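Local structure of HTH-type transcriptional regulator PrpR (Mycobacterium tuberculosis, 6D2S) at residues W81-Q86 and D250-Y254; A88-A92 and A131-L135; E146-I152 and K274-S278; G180-I184 and H271-L275; V217-F221 and N260-G264. The protein regulates transcription of the genes for short-chain fatty acid catabolism through the glyoxylate and methylcitrate cycles, and is needed to assimilate cholesterol-derived propionate. One frame throughout, in Å; residues are numbered along the deposited sequence. Where two conformers were deposited one is given.

How the interactions relate
Interactions 1 and 3 join the IrrE N-terminal-like part of this PrpR fragment to its GAF-clan C-terminal part. Both are partly buried and use backbone hydrogen bonds; interaction 1 adds a calcium site, interaction 3 a salt bridge. Interaction 2 is a buried, wholly apolar helix pair within the first part. It touches interaction 1, and both use helix 84-99. Interactions 4 and 5 lie within the second part and have no hydrogen bonds between their segments. Both reach the five-stranded antiparallel sheet, interaction 4 through strand 183-189 and the buried interaction 5 through its neighbour 261-268. Interactions 3 and 4 share K274 and L275, and their centres are 8 Å apart.

Interaction 1: W81-Q86 and D250-Y254; sequences WLMPGQ and DGLGY. With CA (calcium ion), chain C.
An Asx turn at a calcium site meets the N-terminal end of helix 84-99. The helix belongs to the IrrE N-terminal-like part, the irregular loop 250-254 to the GAF-clan part. D250 is p (chi1 62°), and its OD2 accepts from L252 N at 3.2 Å. Calcium is bound by D250 OD2 at 2.4 Å, L252 O at 2.3 Å, three waters and A248 O. G253 has positive phi (83/150), where a CB would jam against L252 O. L82 and G251 CA atoms lie 4.1 Å apart. M83, the N-cap residue, donates from N to G251 O at 2.8 Å. A CB on G251 would clash with W81 O. W81 is p (chi1 52°, chi2 -90°), so CZ3 comes 3.6 Å from D250 O, near the ring plane. L252 (t,p) brings CD1 3.6 Å from M83 CB. M83 is m,m,m; its end leads away. Q86 chi1 is off-well at -102°, chi2 m. Its CG approaches G253 O at 3.2 Å, and its NE2 lies 3.6 Å from Y254 N.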
# COMPACT_ATOMS: atom_id res chain seq x y z
N TRP A 81 -16.82 -10.81 0.67
CA TRP A 81 -15.78 -11.63 1.28
C TRP A 81 -14.58 -10.81 1.75
O TRP A 81 -13.64 -11.39 2.31
CB TRP A 81 -15.32 -12.73 0.31
CG TRP A 81 -14.93 -12.26 -1.06
CD1 TRP A 81 -15.74 -12.13 -2.15
CD2 TRP A 81 -13.62 -11.86 -1.49
NE1 TRP A 81 -15.02 -11.68 -3.23
CE2 TRP A 81 -13.72 -11.51 -2.85
CE3 TRP A 81 -12.38 -11.78 -0.86
CZ2 TRP A 81 -12.61 -11.07 -3.59
CZ3 TRP A 81 -11.28 -11.35 -1.59
CH2 TRP A 81 -11.41 -11.00 -2.94
N LEU A 82 -14.58 -9.49 1.55
CA LEU A 82 -13.50 -8.65 2.05
C LEU A 82 -13.70 -8.32 3.52
O LEU A 82 -14.83 -8.13 3.98
CB LEU A 82 -13.43 -7.35 1.25
CG LEU A 82 -13.17 -7.46 -0.25
CD1 LEU A 82 -13.31 -6.09 -0.90
CD2 LEU A 82 -11.78 -8.07 -0.54
N MET A 83 -12.59 -8.26 4.26
CA MET A 83 -12.62 -7.77 5.63
C MET A 83 -12.82 -6.26 5.64
O MET A 83 -12.64 -5.59 4.62
CB MET A 83 -11.33 -8.14 6.36
CG MET A 83 -11.14 -9.62 6.59
SD MET A 83 -12.44 -10.30 7.63
CE MET A 83 -12.19 -9.37 9.14
N PRO A 84 -13.21 -5.70 6.80
CA PRO A 84 -13.48 -4.25 6.85
C PRO A 84 -12.37 -3.38 6.27
O PRO A 84 -12.65 -2.38 5.60
CB PRO A 84 -13.68 -4.00 8.34
CG PRO A 84 -14.26 -5.30 8.85
CD PRO A 84 -13.51 -6.36 8.08
N GLY A 85 -11.11 -3.75 6.51
CA GLY A 85 -10.02 -2.93 5.98
C GLY A 85 -10.00 -2.90 4.47
O GLY A 85 -9.77 -1.85 3.86
N GLN A 86 -10.23 -4.06 3.83
CA GLN A 86 -10.26 -4.09 2.37
C GLN A 86 -11.54 -3.48 1.82
O GLN A 86 -11.51 -2.88 0.74
CB GLN A 86 -10.09 -5.51 1.85
CG GLN A 86 -8.67 -5.79 1.33
CD GLN A 86 -8.20 -4.75 0.30
OE1 GLN A 86 -8.67 -4.72 -0.85
NE2 GLN A 86 -7.28 -3.89 0.72
N ASP A 250 -6.92 -14.28 1.39
CA ASP A 250 -8.15 -14.13 2.15
C ASP A 250 -8.79 -12.78 1.85
O ASP A 250 -8.65 -12.26 0.74
CB ASP A 250 -7.86 -14.29 3.65
CG ASP A 250 -6.92 -13.23 4.17
OD1 ASP A 250 -6.68 -13.19 5.40
OD2 ASP A 250 -6.42 -12.41 3.35
N GLY A 251 -9.48 -12.20 2.83
CA GLY A 251 -10.19 -10.95 2.65
C GLY A 251 -9.46 -9.69 3.07
O GLY A 251 -10.06 -8.62 3.08
N LEU A 252 -8.18 -9.78 3.42
CA LEU A 252 -7.43 -8.62 3.87
C LEU A 252 -6.20 -8.42 3.00
O LEU A 252 -5.68 -9.38 2.41
CB LEU A 252 -7.03 -8.77 5.34
CG LEU A 252 -6.85 -7.51 6.18
CD1 LEU A 252 -8.08 -6.61 6.11
CD2 LEU A 252 -6.56 -7.90 7.63
N GLY A 253 -5.72 -7.18 2.92
CA GLY A 253 -4.61 -6.84 2.06
C GLY A 253 -5.04 -6.60 0.63
O GLY A 253 -6.02 -7.19 0.17
N TYR A 254 -4.32 -5.74 -0.09
CA TYR A 254 -4.74 -5.39 -1.44
C TYR A 254 -4.36 -6.44 -2.48
O TYR A 254 -4.89 -6.39 -3.59
CB TYR A 254 -4.17 -4.03 -1.86
CG TYR A 254 -2.65 -3.97 -1.93
CD1 TYR A 254 -1.97 -4.44 -3.06
CD2 TYR A 254 -1.90 -3.43 -0.89
CE1 TYR A 254 -0.58 -4.38 -3.12
CE2 TYR A 254 -0.52 -3.37 -0.95
CZ TYR A 254 0.14 -3.84 -2.07
OH TYR A 254 1.52 -3.78 -2.13
CA CA C . -4.43 -11.26 2.54
O HOH W 1 -2.80 -9.79 3.60
O HOH W 2 -3.07 -10.65 0.77
O HOH W 3 -6.36 -11.78 0.88

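Interaction 2: A88-A92 and A131-L135; sequences AFQIA and AGAFL
This is a buried, apolar helix-helix contact within the IrrE N-terminal-like part, between helix 84-99 and the C-terminal end of helix 116-135. Over these segments the N-to-C directions differ by 122°, and the axes approach to 8.7 Å. Alanines make the close fit possible. A92 and A131 have CA atoms 4.7 Å apart and CB atoms 3.8 Å apart. F89 is t (chi1 -170°, chi2 92°), which lays one ring face over A131. The A131 CB sits 4.0 Å from the F89 ring centroid, 12° off the normal, in a CH-pi contact. L135 (m,p) sends CD2 to F89 CB at 3.9 Å, near the plane of the ring. Its CD1 lies 4.0 Å from both A88 CB and A92 CB. F134 is t, with CB 4.3 Å from A92 CB. No hydrogen bond crosses between the segments. Around this pair, helix 39-51 meets A88, I91 and F134 through L43, helix 19-31 packs on A133 and F134, and strand 75-79 touches Q90 and I91 through V78.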
# COMPACT_ATOMS: atom_id res chain seq x y z
N ALA A 88 -12.95 -0.88 3.16
CA ALA A 88 -12.58 0.53 3.19
C ALA A 88 -11.64 0.87 2.03
O ALA A 88 -11.80 1.91 1.38
CB ALA A 88 -11.91 0.87 4.52
N PHE A 89 -10.66 0.01 1.78
CA PHE A 89 -9.70 0.27 0.70
C PHE A 89 -10.41 0.41 -0.65
O PHE A 89 -10.09 1.32 -1.43
CB PHE A 89 -8.66 -0.86 0.65
CG PHE A 89 -7.50 -0.56 -0.25
CD1 PHE A 89 -6.35 0.04 0.25
CD2 PHE A 89 -7.55 -0.92 -1.58
CE1 PHE A 89 -5.27 0.29 -0.57
CE2 PHE A 89 -6.47 -0.66 -2.42
CZ PHE A 89 -5.34 -0.06 -1.92
N GLN A 90 -11.37 -0.46 -0.92
CA GLN A 90 -12.12 -0.37 -2.17
C GLN A 90 -12.91 0.92 -2.26
O GLN A 90 -12.97 1.55 -3.32
CB GLN A 90 -13.06 -1.57 -2.31
CG GLN A 90 -12.34 -2.88 -2.47
CD GLN A 90 -11.36 -2.86 -3.63
OE1 GLN A 90 -11.74 -2.52 -4.75
NE2 GLN A 90 -10.12 -3.26 -3.38
N ILE A 91 -13.58 1.30 -1.17
CA ILE A 91 -14.41 2.50 -1.18
C ILE A 91 -13.54 3.73 -1.37
O ILE A 91 -13.89 4.64 -2.14
CB ILE A 91 -15.24 2.60 0.11
CG1 ILE A 91 -16.14 1.37 0.25
CG2 ILE A 91 -16.08 3.89 0.10
CD1 ILE A 91 -16.65 1.14 1.72
N ALA A 92 -12.40 3.78 -0.68
CA ALA A 92 -11.52 4.94 -0.82
C ALA A 92 -10.88 4.99 -2.20
O ALA A 92 -10.63 6.09 -2.72
CB ALA A 92 -10.45 4.91 0.28
N ALA A 131 -6.11 5.60 -1.59
CA ALA A 131 -6.82 4.74 -0.65
C ALA A 131 -5.92 4.34 0.51
O ALA A 131 -6.33 4.37 1.67
CB ALA A 131 -7.38 3.50 -1.35
N GLY A 132 -4.67 3.98 0.21
CA GLY A 132 -3.72 3.69 1.28
C GLY A 132 -3.48 4.89 2.18
O GLY A 132 -3.33 4.74 3.40
N ALA A 133 -3.41 6.09 1.60
CA ALA A 133 -3.14 7.28 2.39
C ALA A 133 -4.36 7.75 3.16
O ALA A 133 -4.22 8.51 4.12
CB ALA A 133 -2.62 8.41 1.50
N PHE A 134 -5.56 7.29 2.77
CA PHE A 134 -6.76 7.61 3.53
C PHE A 134 -6.93 6.65 4.72
O PHE A 134 -7.21 7.08 5.85
CB PHE A 134 -7.98 7.54 2.60
CG PHE A 134 -9.22 8.16 3.19
CD1 PHE A 134 -9.95 7.48 4.16
CD2 PHE A 134 -9.63 9.42 2.80
CE1 PHE A 134 -11.08 8.05 4.73
CE2 PHE A 134 -10.76 9.99 3.38
CZ PHE A 134 -11.48 9.30 4.34
N LEU A 135 -6.79 5.34 4.47
CA LEU A 135 -6.85 4.35 5.55
C LEU A 135 -5.74 4.54 6.57
O LEU A 135 -5.92 4.23 7.75
CB LEU A 135 -6.76 2.94 4.97
CG LEU A 135 -8.09 2.32 4.54
CD1 LEU A 135 -8.78 3.22 3.51
CD2 LEU A 135 -7.84 0.94 3.99

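Interaction 3: E146-I152 and K274-S278; sequences EQLRYDI and KLVYS
Two successive residues, R149 and Y150, have positive phi (51/43 and 61/27), and both make contacts across the interface. They are the central pair of a type I' turn from L148 to D151. R149 is also the C-prime residue of a Schellman motif ending helix 138-147, with R149 N bonded to E146 O at 3.2 Å. The CA atoms of R149 and L275 lie 5.0 Å apart. R149 O accepts from V276 N at 2.8 Å and makes a CA-H...O contact with L275 CA at 3.6 Å. This helix-ending turn from the IrrE N-terminal-like part thus docks on the loop after strand 261-268 of the GAF-clan part. K274 NZ forms a salt bridge to E146, 3.1 Å from both OE1 and OE2. Its chi3 and chi4 are both p and bend the amine round to E146. Y150 is m, with OH donating to E146 OE2 at 2.8 Å and CB 3.6 Å from L275 CD2. D151 is the N-cap of helix 152-159, its OD2 accepting from L154 N. D151 CB lies 3.8 Å from V276 CG1. Y277 is m, and its OH accepts from I152 N at 2.9 Å.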
# COMPACT_ATOMS: atom_id res chain seq x y z
N GLU A 146 6.49 4.76 14.53
CA GLU A 146 7.59 5.00 15.45
C GLU A 146 7.31 4.39 16.81
O GLU A 146 8.20 3.76 17.41
CB GLU A 146 7.89 6.50 15.56
CG GLU A 146 8.44 7.12 14.26
CD GLU A 146 9.91 6.76 13.96
OE1 GLU A 146 10.67 6.40 14.89
OE2 GLU A 146 10.31 6.86 12.77
N GLN A 147 6.09 4.53 17.32
CA GLN A 147 5.80 4.04 18.67
C GLN A 147 5.67 2.53 18.74
O GLN A 147 5.85 1.96 19.82
CB GLN A 147 4.53 4.70 19.20
CG GLN A 147 4.68 6.21 19.34
CD GLN A 147 3.42 6.87 19.83
OE1 GLN A 147 2.42 6.20 20.08
NE2 GLN A 147 3.46 8.20 19.98
N LEU A 148 5.35 1.87 17.63
CA LEU A 148 5.33 0.42 17.57
C LEU A 148 6.61 -0.15 16.98
O LEU A 148 6.67 -1.35 16.66
CB LEU A 148 4.13 -0.05 16.75
CG LEU A 148 2.78 0.12 17.45
CD1 LEU A 148 1.64 -0.23 16.49
CD2 LEU A 148 2.71 -0.72 18.71
N ARG A 149 7.64 0.69 16.80
CA ARG A 149 8.93 0.26 16.27
C ARG A 149 8.76 -0.53 14.98
O ARG A 149 9.39 -1.57 14.76
CB ARG A 149 9.70 -0.55 17.32
CG ARG A 149 10.00 0.23 18.61
CD ARG A 149 10.71 1.53 18.28
NE ARG A 149 11.32 2.16 19.45
CZ ARG A 149 11.81 3.39 19.45
NH1 ARG A 149 11.74 4.14 18.35
NH2 ARG A 149 12.37 3.89 20.55
N TYR A 150 7.88 -0.03 14.11
CA TYR A 150 7.71 -0.56 12.76
C TYR A 150 7.27 -2.02 12.76
O TYR A 150 7.51 -2.74 11.80
CB TYR A 150 8.99 -0.37 11.94
CG TYR A 150 9.21 1.09 11.57
CD1 TYR A 150 9.77 1.97 12.48
CD2 TYR A 150 8.82 1.58 10.33
CE1 TYR A 150 9.96 3.30 12.16
CE2 TYR A 150 9.01 2.92 10.00
CZ TYR A 150 9.58 3.77 10.93
OH TYR A 150 9.77 5.10 10.60
N ASP A 151 6.59 -2.46 13.82
CA ASP A 151 6.02 -3.80 13.84
C ASP A 151 4.85 -3.87 12.86
O ASP A 151 3.77 -3.33 13.14
CB ASP A 151 5.56 -4.16 15.26
CG ASP A 151 5.19 -5.63 15.38
OD1 ASP A 151 5.66 -6.28 16.34
OD2 ASP A 151 4.44 -6.13 14.50
N ILE A 152 5.06 -4.55 11.73
CA ILE A 152 4.07 -4.55 10.64
C ILE A 152 2.77 -5.20 11.10
O ILE A 152 1.67 -4.73 10.76
CB ILE A 152 4.65 -5.26 9.41
CG1 ILE A 152 5.91 -4.52 8.91
CG2 ILE A 152 3.59 -5.35 8.30
CD1 ILE A 152 6.87 -5.41 8.13
N LYS A 274 15.75 1.15 14.79
CA LYS A 274 14.38 1.56 15.07
C LYS A 274 13.36 0.45 14.80
O LYS A 274 12.17 0.65 15.07
CB LYS A 274 14.02 2.79 14.24
CG LYS A 274 14.93 3.99 14.50
CD LYS A 274 15.19 4.79 13.23
CE LYS A 274 13.91 5.34 12.64
NZ LYS A 274 13.38 6.53 13.37
N LEU A 275 13.79 -0.68 14.26
CA LEU A 275 12.89 -1.80 13.99
C LEU A 275 12.82 -2.72 15.20
O LEU A 275 13.86 -3.12 15.73
CB LEU A 275 13.37 -2.63 12.80
CG LEU A 275 13.59 -1.94 11.46
CD1 LEU A 275 14.15 -2.96 10.47
CD2 LEU A 275 12.29 -1.36 10.95
N VAL A 276 11.61 -3.11 15.59
CA VAL A 276 11.52 -4.13 16.64
C VAL A 276 12.23 -5.40 16.19
O VAL A 276 12.75 -6.15 17.03
CB VAL A 276 10.05 -4.38 17.03
CG1 VAL A 276 9.27 -4.94 15.85
CG2 VAL A 276 9.98 -5.32 18.24
N TYR A 277 12.32 -5.63 14.88
CA TYR A 277 12.87 -6.86 14.33
C TYR A 277 14.37 -7.03 14.57
O TYR A 277 14.87 -8.15 14.42
CB TYR A 277 12.59 -6.91 12.83
CG TYR A 277 11.11 -6.83 12.52
CD1 TYR A 277 10.25 -7.86 12.91
CD2 TYR A 277 10.58 -5.73 11.87
CE1 TYR A 277 8.90 -7.79 12.64
CE2 TYR A 277 9.23 -5.65 11.60
CZ TYR A 277 8.40 -6.68 11.99
OH TYR A 277 7.06 -6.60 11.70
N SER A 278 15.08 -5.97 14.95
CA SER A 278 16.55 -6.02 14.95
C SER A 278 17.15 -6.63 16.22
O SER A 278 18.35 -6.45 16.45
CB SER A 278 17.12 -4.62 14.73
OG SER A 278 16.83 -3.78 15.83

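Interaction 4: G180-I184 and H271-L275; sequences GIPFI and HAHKL
Residues 180-182 run extended into strand 183-189, with phi/psi of -55/133 at I181 and -75/120 at P182. Facing them is a 3-10 segment, 271-274, where K274 N bonds to H271 O at 3.3 Å and L275 N to A272 O at 3.1 Å. L275 then turns extended (-89/133). The closest CA atoms, those of I181 and H271, are 6.7 Å apart. Side chains therefore make the contact, without a hydrogen bond between the segments. I181 (m,t) lies at its centre: CG2 is 3.9 Å from H271 CB, CG1 3.4 Å from K274 CE, and CD1 3.8 Å from L275 CD2. H271 is m (chi2 -72°) and turns a ring face to P182. The P182 CD atom lies 3.8 Å from the H271 ring centroid in a CH-pi contact. L275 (m,t) also places CD2 4.0 Å from F183 CZ, near the ring plane. K274 NZ reaches out to E146. The contact is an apolar join between a strand's entry and a 3-10 turn, beside the antiparallel sheet of the GAF-clan part.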
# COMPACT_ATOMS: atom_id res chain seq x y z
N GLY A 180 9.70 8.64 7.24
CA GLY A 180 9.93 7.40 7.96
C GLY A 180 11.24 6.76 7.52
O GLY A 180 12.00 7.31 6.73
N ILE A 181 11.51 5.58 8.07
CA ILE A 181 12.68 4.82 7.60
C ILE A 181 12.57 4.63 6.09
O ILE A 181 11.49 4.24 5.60
CB ILE A 181 12.76 3.46 8.30
CG1 ILE A 181 13.04 3.65 9.79
CG2 ILE A 181 13.81 2.58 7.61
CD1 ILE A 181 12.89 2.35 10.62
N PRO A 182 13.62 4.87 5.31
CA PRO A 182 13.55 4.60 3.86
C PRO A 182 13.64 3.11 3.60
O PRO A 182 14.63 2.46 3.97
CB PRO A 182 14.77 5.35 3.29
CG PRO A 182 15.40 6.06 4.43
CD PRO A 182 14.89 5.50 5.71
N PHE A 183 12.61 2.55 2.97
CA PHE A 183 12.54 1.11 2.70
C PHE A 183 12.62 0.82 1.21
O PHE A 183 12.18 1.62 0.38
CB PHE A 183 11.25 0.49 3.23
CG PHE A 183 11.16 0.38 4.73
CD1 PHE A 183 11.92 -0.55 5.42
CD2 PHE A 183 10.26 1.18 5.44
CE1 PHE A 183 11.82 -0.66 6.79
CE2 PHE A 183 10.13 1.06 6.81
CZ PHE A 183 10.92 0.14 7.49
N ILE A 184 13.19 -0.34 0.88
CA ILE A 184 12.94 -1.01 -0.39
C ILE A 184 11.77 -1.96 -0.19
O ILE A 184 11.79 -2.79 0.73
CB ILE A 184 14.18 -1.80 -0.86
CG1 ILE A 184 15.39 -0.89 -1.06
CG2 ILE A 184 13.85 -2.61 -2.12
CD1 ILE A 184 16.69 -1.65 -1.19
N HIS A 271 19.66 2.08 9.69
CA HIS A 271 18.36 2.47 10.22
C HIS A 271 17.71 1.38 11.07
O HIS A 271 16.69 1.65 11.71
CB HIS A 271 17.39 2.83 9.09
CG HIS A 271 17.79 4.04 8.31
ND1 HIS A 271 17.71 5.32 8.82
CD2 HIS A 271 18.28 4.17 7.05
CE1 HIS A 271 18.13 6.18 7.91
NE2 HIS A 271 18.48 5.51 6.83
N ALA A 272 18.29 0.18 11.08
CA ALA A 272 17.57 -0.97 11.63
C ALA A 272 17.38 -0.91 13.14
O ALA A 272 16.61 -1.71 13.68
CB ALA A 272 18.29 -2.27 11.25
N HIS A 273 18.05 -0.00 13.85
CA HIS A 273 17.86 -0.01 15.29
C HIS A 273 16.45 0.44 15.68
O HIS A 273 16.00 0.12 16.78
CB HIS A 273 18.91 0.85 15.99
CG HIS A 273 18.84 2.31 15.67
ND1 HIS A 273 19.25 2.82 14.46
CD2 HIS A 273 18.44 3.37 16.41
CE1 HIS A 273 19.08 4.14 14.45
NE2 HIS A 273 18.59 4.49 15.63
N LYS A 274 15.75 1.15 14.79
CA LYS A 274 14.38 1.56 15.07
C LYS A 274 13.36 0.45 14.80
O LYS A 274 12.17 0.65 15.07
CB LYS A 274 14.02 2.79 14.24
CG LYS A 274 14.93 3.99 14.50
CD LYS A 274 15.19 4.79 13.23
CE LYS A 274 13.91 5.34 12.64
NZ LYS A 274 13.38 6.53 13.37
N LEU A 275 13.79 -0.68 14.26
CA LEU A 275 12.89 -1.80 13.99
C LEU A 275 12.82 -2.72 15.20
O LEU A 275 13.86 -3.12 15.73
CB LEU A 275 13.37 -2.63 12.80
CG LEU A 275 13.59 -1.94 11.46
CD1 LEU A 275 14.15 -2.96 10.47
CD2 LEU A 275 12.29 -1.36 10.95

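Interaction 5: V217-F221 and N260-G264; sequences VHDAF and NFAVG
Apolar contacts dominate. V217 is t (chi1 173°) and points at the strand. Its CG1 lies 3.6 Å from A262 CB and 3.8 Å from V263 N, and its CG2 is 3.7 Å from G264 CA. A CB on G264 would clash with V217 CG2. A220 CB lies 4.0 Å from A262 CB. A CH-pi contact follows: F221 (m, chi2 -68°) lays a ring face over A262, whose CB is 4.0 Å from the ring centroid, 28° off the normal. F221 CZ comes 3.5 Å from A262 N and 4.0 Å from N260 O. No hydrogen bond crosses between the segments. Within 217-221, A220 N bonds to V217 O at 2.9 Å and F221 N to H218 O at 3.0 Å. V217 and G264 CA atoms are nearest, 5.4 Å apart. Strand 261-268 alternates: A262 faces 217-221, while F261 and V263 point away. It lies between strands 183-189 (bonds to T188 and V186) and 239-247 (T247 and K245) in the GAF-clan sheet, and V263 packs on helix 163-170.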
# COMPACT_ATOMS: atom_id res chain seq x y z
N VAL A 217 13.10 -12.16 0.43
CA VAL A 217 11.64 -12.23 0.48
C VAL A 217 11.13 -13.61 0.11
O VAL A 217 10.21 -14.13 0.76
CB VAL A 217 11.00 -11.15 -0.42
CG1 VAL A 217 9.50 -11.34 -0.49
CG2 VAL A 217 11.34 -9.76 0.11
N HIS A 218 11.71 -14.24 -0.91
CA HIS A 218 11.25 -15.57 -1.30
C HIS A 218 11.40 -16.57 -0.16
O HIS A 218 10.62 -17.52 -0.06
CB HIS A 218 12.01 -16.05 -2.53
CG HIS A 218 11.36 -17.21 -3.22
ND1 HIS A 218 11.64 -18.52 -2.90
CD2 HIS A 218 10.44 -17.25 -4.21
CE1 HIS A 218 10.91 -19.32 -3.66
NE2 HIS A 218 10.18 -18.57 -4.47
N ASP A 219 12.39 -16.37 0.72
CA ASP A 219 12.55 -17.27 1.87
C ASP A 219 11.27 -17.37 2.70
O ASP A 219 11.08 -18.35 3.42
CB ASP A 219 13.69 -16.79 2.78
CG ASP A 219 15.08 -17.18 2.26
OD1 ASP A 219 15.18 -17.96 1.29
OD2 ASP A 219 16.07 -16.70 2.84
N ALA A 220 10.39 -16.36 2.62
CA ALA A 220 9.15 -16.42 3.39
C ALA A 220 8.31 -17.64 3.05
O ALA A 220 7.62 -18.19 3.92
CB ALA A 220 8.33 -15.14 3.17
N PHE A 221 8.35 -18.09 1.79
CA PHE A 221 7.54 -19.23 1.39
C PHE A 221 7.93 -20.52 2.11
O PHE A 221 7.17 -21.50 2.06
CB PHE A 221 7.63 -19.45 -0.13
CG PHE A 221 6.94 -18.39 -0.94
CD1 PHE A 221 5.56 -18.27 -0.91
CD2 PHE A 221 7.67 -17.53 -1.74
CE1 PHE A 221 4.92 -17.29 -1.66
CE2 PHE A 221 7.04 -16.56 -2.50
CZ PHE A 221 5.66 -16.44 -2.46
N ASN A 260 -0.64 -16.92 -4.03
CA ASN A 260 0.11 -16.59 -2.82
C ASN A 260 1.30 -15.70 -3.14
O ASN A 260 2.03 -15.94 -4.11
CB ASN A 260 0.57 -17.85 -2.10
CG ASN A 260 -0.56 -18.54 -1.35
OD1 ASN A 260 -1.00 -19.62 -1.74
ND2 ASN A 260 -1.03 -17.92 -0.27
N PHE A 261 1.49 -14.67 -2.33
CA PHE A 261 2.59 -13.74 -2.49
C PHE A 261 3.44 -13.72 -1.22
O PHE A 261 2.98 -14.07 -0.13
CB PHE A 261 2.09 -12.31 -2.78
CG PHE A 261 1.26 -12.20 -4.04
CD1 PHE A 261 1.87 -11.94 -5.26
CD2 PHE A 261 -0.11 -12.37 -4.00
CE1 PHE A 261 1.12 -11.83 -6.42
CE2 PHE A 261 -0.87 -12.26 -5.16
CZ PHE A 261 -0.26 -12.00 -6.37
N ALA A 262 4.69 -13.30 -1.39
CA ALA A 262 5.54 -12.90 -0.29
C ALA A 262 5.87 -11.43 -0.47
O ALA A 262 6.09 -10.97 -1.60
CB ALA A 262 6.82 -13.73 -0.23
N VAL A 263 5.90 -10.70 0.63
CA VAL A 263 6.17 -9.27 0.62
C VAL A 263 7.21 -8.96 1.68
O VAL A 263 7.22 -9.57 2.75
CB VAL A 263 4.87 -8.47 0.85
CG1 VAL A 263 5.19 -7.03 1.23
CG2 VAL A 263 4.01 -8.52 -0.40
N GLY A 264 8.11 -8.04 1.36
CA GLY A 264 9.18 -7.72 2.29
C GLY A 264 9.58 -6.26 2.21
O GLY A 264 9.30 -5.57 1.22